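Local atomic coordinates of Thiol:disulfide interchange protein dsbA-like (Escherichia coli, PDB entry 3C7M), a protein that transfers its disulfide bond to other periplasmic proteins and, together with its partner DsbI, forms an essential disulfide in the arylsulfate sulfotransferase AssT. Residues E63-V71 / R110-I121. Sequence-based numbering, arbitrary orientation.
Sequences EYGKQASEV and RWSDGKDPAAFI. With CD (cadmium ion), chain C.
Y64 reaches from the N-cap of helix 65-81 into the loop that leads to helix 117-128. Its CB sits over the centre of the F120 ring, 3.5 Å from the centroid. F120 CB returns the contact over the centre of the Y64 ring. The rings are nearly parallel (12°) but slid apart, so they barely overlap. F120 swings its ring out opposite the backbone N (chi1 179°), which lays one face under Y64 CB and brings the rim, CZ, to A68 CB (3.8 Å). Q67 CB meets F120 CD2. Further out, Y64 CE1 meets P117 CA at 3.5 Å. At the other edge of the Y64 ring, CE2 lies 3.7 Å from W111 CB, and R110 O is in the ring plane. The tip is gripped by backbone. Y64 OH donates to W111 O at 2.6 Å, accepts from D116 N at 2.9 Å, and takes a weak bond from G114 N. These bonds hold the type I' turn S112-K115 against Y64. Next to Y64, E63 binds a cadmium ion through OE1 and OE2, and D113 OD1 binds the same ion at 2.2 Å. The Y64, W111 and F120 cluster joins two helix starts in the helical domain inserted into the thioredoxin fold, between strands 52-57 and 165-168, as in DsbA.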
loop_
_atom_site.group_PDB
_atom_site.type_symbol
_atom_site.label_atom_id
_atom_site.label_comp_id
_atom_site.label_asym_id
_atom_site.label_seq_id
_atom_site.Cartn_x
_atom_site.Cartn_y
_atom_site.Cartn_z
ATOM N N GLU A 63 15.470 5.064 1.996
ATOM C CA GLU A 63 16.091 5.501 3.238
ATOM C C GLU A 63 15.081 5.709 4.371
ATOM O O GLU A 63 15.444 5.644 5.546
ATOM C CB GLU A 63 16.953 6.742 2.999
ATOM C CG GLU A 63 18.243 6.397 2.271
ATOM C CD GLU A 63 18.873 7.562 1.533
ATOM O OE1 GLU A 63 18.147 8.367 0.904
ATOM O OE2 GLU A 63 20.117 7.655 1.545
ATOM N N TYR A 64 13.814 5.915 4.004
ATOM C CA TYR A 64 12.768 6.236 4.979
ATOM C C TYR A 64 11.612 5.244 4.983
ATOM O O TYR A 64 10.494 5.586 5.370
ATOM C CB TYR A 64 12.253 7.651 4.722
ATOM C CG TYR A 64 13.270 8.717 5.044
ATOM C CD1 TYR A 64 13.608 8.992 6.363
ATOM C CD2 TYR A 64 13.890 9.450 4.032
ATOM C CE1 TYR A 64 14.535 9.969 6.676
ATOM C CE2 TYR A 64 14.823 10.441 4.337
ATOM C CZ TYR A 64 15.132 10.687 5.658
ATOM O OH TYR A 64 16.049 11.656 5.994
ATOM N N GLY A 65 11.889 4.010 4.568
ATOM C CA GLY A 65 10.865 2.961 4.549
ATOM C C GLY A 65 10.147 2.780 5.878
ATOM O O GLY A 65 8.929 2.593 5.908
ATOM N N LYS A 66 10.892 2.839 6.977
ATOM C CA LYS A 66 10.304 2.650 8.298
ATOM C C LYS A 66 9.364 3.810 8.649
ATOM O O LYS A 66 8.240 3.591 9.102
ATOM C CB LYS A 66 11.404 2.482 9.355
ATOM C CG LYS A 66 10.942 2.555 10.815
ATOM C CD LYS A 66 9.990 1.429 11.177
ATOM N N GLN A 67 9.825 5.039 8.428
ATOM C CA GLN A 67 9.001 6.223 8.700
ATOM C C GLN A 67 7.748 6.261 7.839
ATOM O O GLN A 67 6.669 6.626 8.327
ATOM C CB GLN A 67 9.816 7.506 8.512
ATOM C CG GLN A 67 10.851 7.749 9.612
ATOM C CD GLN A 67 12.072 6.870 9.488
ATOM O OE1 GLN A 67 12.381 6.329 8.419
ATOM N NE2 GLN A 67 12.779 6.710 10.603
ATOM N N ALA A 68 7.875 5.892 6.564
ATOM C CA ALA A 68 6.714 5.870 5.676
ATOM C C ALA A 68 5.714 4.832 6.186
ATOM O O ALA A 68 4.515 5.095 6.236
ATOM C CB ALA A 68 7.143 5.542 4.248
ATOM N N SER A 69 6.203 3.658 6.584
ATOM C CA SER A 69 5.314 2.649 7.164
ATOM C C SER A 69 4.560 3.179 8.385
ATOM O O SER A 69 3.353 2.971 8.509
ATOM C CB SER A 69 6.082 1.376 7.522
ATOM O OG SER A 69 6.423 0.662 6.345
ATOM N N GLU A 70 5.265 3.875 9.277
ATOM C CA GLU A 70 4.631 4.454 10.466
ATOM C C GLU A 70 3.544 5.450 10.095
ATOM O O GLU A 70 2.427 5.389 10.617
ATOM C CB GLU A 70 5.666 5.137 11.351
ATOM C CG GLU A 70 6.683 4.176 11.949
ATOM C CD GLU A 70 7.742 4.885 12.777
ATOM O OE1 GLU A 70 8.078 6.051 12.466
ATOM O OE2 GLU A 70 8.239 4.268 13.746
ATOM N N VAL A 71 3.865 6.359 9.180
ATOM C CA VAL A 71 2.895 7.377 8.775
ATOM C C VAL A 71 1.673 6.702 8.151
ATOM O O VAL A 71 0.536 6.997 8.517
ATOM C CB VAL A 71 3.533 8.416 7.823
ATOM C CG1 VAL A 71 2.475 9.309 7.200
ATOM C CG2 VAL A 71 4.578 9.259 8.574
ATOM N N ARG A 110 15.020 14.000 -1.165
ATOM C CA ARG A 110 15.619 12.881 -0.439
ATOM C C ARG A 110 15.784 13.155 1.048
ATOM O O ARG A 110 16.273 12.303 1.782
ATOM C CB ARG A 110 16.975 12.485 -1.052
ATOM C CG ARG A 110 16.919 11.903 -2.480
ATOM C CD ARG A 110 16.137 10.578 -2.539
ATOM N NE ARG A 110 16.086 10.039 -3.900
ATOM C CZ ARG A 110 15.132 10.304 -4.789
ATOM N NH1 ARG A 110 14.117 11.106 -4.486
ATOM N NH2 ARG A 110 15.189 9.748 -5.996
ATOM N N TRP A 111 15.362 14.336 1.487
ATOM C CA TRP A 111 15.371 14.711 2.903
ATOM C C TRP A 111 16.698 14.353 3.584
ATOM O O TRP A 111 16.710 13.710 4.634
ATOM C CB TRP A 111 14.226 14.022 3.664
ATOM C CG TRP A 111 12.843 14.200 3.087
ATOM C CD1 TRP A 111 11.929 15.174 3.414
ATOM C CD2 TRP A 111 12.194 13.346 2.137
ATOM N NE1 TRP A 111 10.768 14.986 2.703
ATOM C CE2 TRP A 111 10.899 13.873 1.913
ATOM C CE3 TRP A 111 12.581 12.191 1.445
ATOM C CZ2 TRP A 111 9.991 13.281 1.028
ATOM C CZ3 TRP A 111 11.675 11.596 0.567
ATOM C CH2 TRP A 111 10.398 12.152 0.360
ATOM N N SER A 112 17.815 14.740 2.973
ATOM C CA SER A 112 19.141 14.508 3.577
ATOM C C SER A 112 19.490 13.025 3.770
ATOM O O SER A 112 20.254 12.653 4.673
ATOM C CB SER A 112 19.273 15.273 4.903
ATOM O OG SER A 112 19.136 16.669 4.692
ATOM N N ASP A 113 18.914 12.178 2.921
ATOM C CA ASP A 113 19.369 10.797 2.749
ATOM C C ASP A 113 19.398 9.964 4.016
ATOM O O ASP A 113 20.394 9.303 4.328
ATOM C CB ASP A 113 20.726 10.791 2.056
ATOM C CG ASP A 113 20.686 11.520 0.746
ATOM O OD1 ASP A 113 20.147 10.962 -0.232
ATOM O OD2 ASP A 113 21.163 12.670 0.705
ATOM N N GLY A 114 18.287 10.000 4.741
ATOM C CA GLY A 114 18.135 9.204 5.946
ATOM C C GLY A 114 18.390 9.981 7.221
ATOM O O GLY A 114 17.921 9.580 8.292
ATOM N N LYS A 115 19.109 11.102 7.116
ATOM C CA LYS A 115 19.545 11.841 8.304
ATOM C C LYS A 115 18.537 12.859 8.850
ATOM O O LYS A 115 18.789 13.519 9.872
ATOM C CB LYS A 115 20.924 12.475 8.062
ATOM C CG LYS A 115 22.047 11.433 7.903
ATOM C CD LYS A 115 23.392 12.078 7.640
ATOM C CE LYS A 115 24.500 11.036 7.707
ATOM N NZ LYS A 115 25.849 11.666 7.597
ATOM N N ASP A 116 17.385 12.978 8.194
ATOM C CA ASP A 116 16.377 13.951 8.617
ATOM C C ASP A 116 14.975 13.337 8.610
ATOM O O ASP A 116 14.105 13.770 7.842
ATOM C CB ASP A 116 16.444 15.194 7.721
ATOM C CG ASP A 116 15.751 16.412 8.331
ATOM O OD1 ASP A 116 15.076 16.293 9.379
ATOM O OD2 ASP A 116 15.879 17.503 7.741
ATOM N N PRO A 117 14.738 12.329 9.473
ATOM C CA PRO A 117 13.421 11.697 9.492
ATOM C C PRO A 117 12.296 12.650 9.881
ATOM O O PRO A 117 11.161 12.449 9.441
ATOM C CB PRO A 117 13.575 10.579 10.528
ATOM C CG PRO A 117 14.719 11.018 11.396
ATOM C CD PRO A 117 15.656 11.722 10.457
ATOM N N ALA A 118 12.594 13.681 10.679
ATOM C CA ALA A 118 11.571 14.681 11.018
ATOM C C ALA A 118 11.036 15.386 9.774
ATOM O O ALA A 118 9.833 15.604 9.652
ATOM C CB ALA A 118 12.106 15.703 12.021
ATOM N N ALA A 119 11.931 15.742 8.849
ATOM C CA ALA A 119 11.520 16.364 7.595
ATOM C C ALA A 119 10.716 15.396 6.746
ATOM O O ALA A 119 9.716 15.785 6.140
ATOM C CB ALA A 119 12.713 16.860 6.828
ATOM N N PHE A 120 11.137 14.133 6.699
ATOM C CA PHE A 120 10.375 13.150 5.935
ATOM C C PHE A 120 8.964 13.004 6.502
ATOM O O PHE A 120 7.972 13.056 5.772
ATOM C CB PHE A 120 11.064 11.784 5.903
ATOM C CG PHE A 120 10.290 10.750 5.142
ATOM C CD1 PHE A 120 10.458 10.620 3.763
ATOM C CD2 PHE A 120 9.370 9.923 5.789
ATOM C CE1 PHE A 120 9.740 9.685 3.029
ATOM C CE2 PHE A 120 8.637 8.976 5.059
ATOM C CZ PHE A 120 8.829 8.850 3.680
ATOM N N ILE A 121 8.877 12.827 7.810
ATOM C CA ILE A 121 7.576 12.669 8.458
ATOM C C ILE A 121 6.692 13.903 8.202
ATOM O O ILE A 121 5.498 13.766 7.900
ATOM C CB ILE A 121 7.752 12.358 9.956
ATOM C CG1 ILE A 121 8.263 10.921 10.132
ATOM C CG2 ILE A 121 6.442 12.550 10.713
ATOM C CD1 ILE A 121 8.891 10.653 11.496
HETATM CD CD CD C . 20.227 8.773 -0.745
HETATM O O HOH W 1 15.837 9.735 1.131
HETATM O O HOH W 2 21.240 9.824 -2.821
#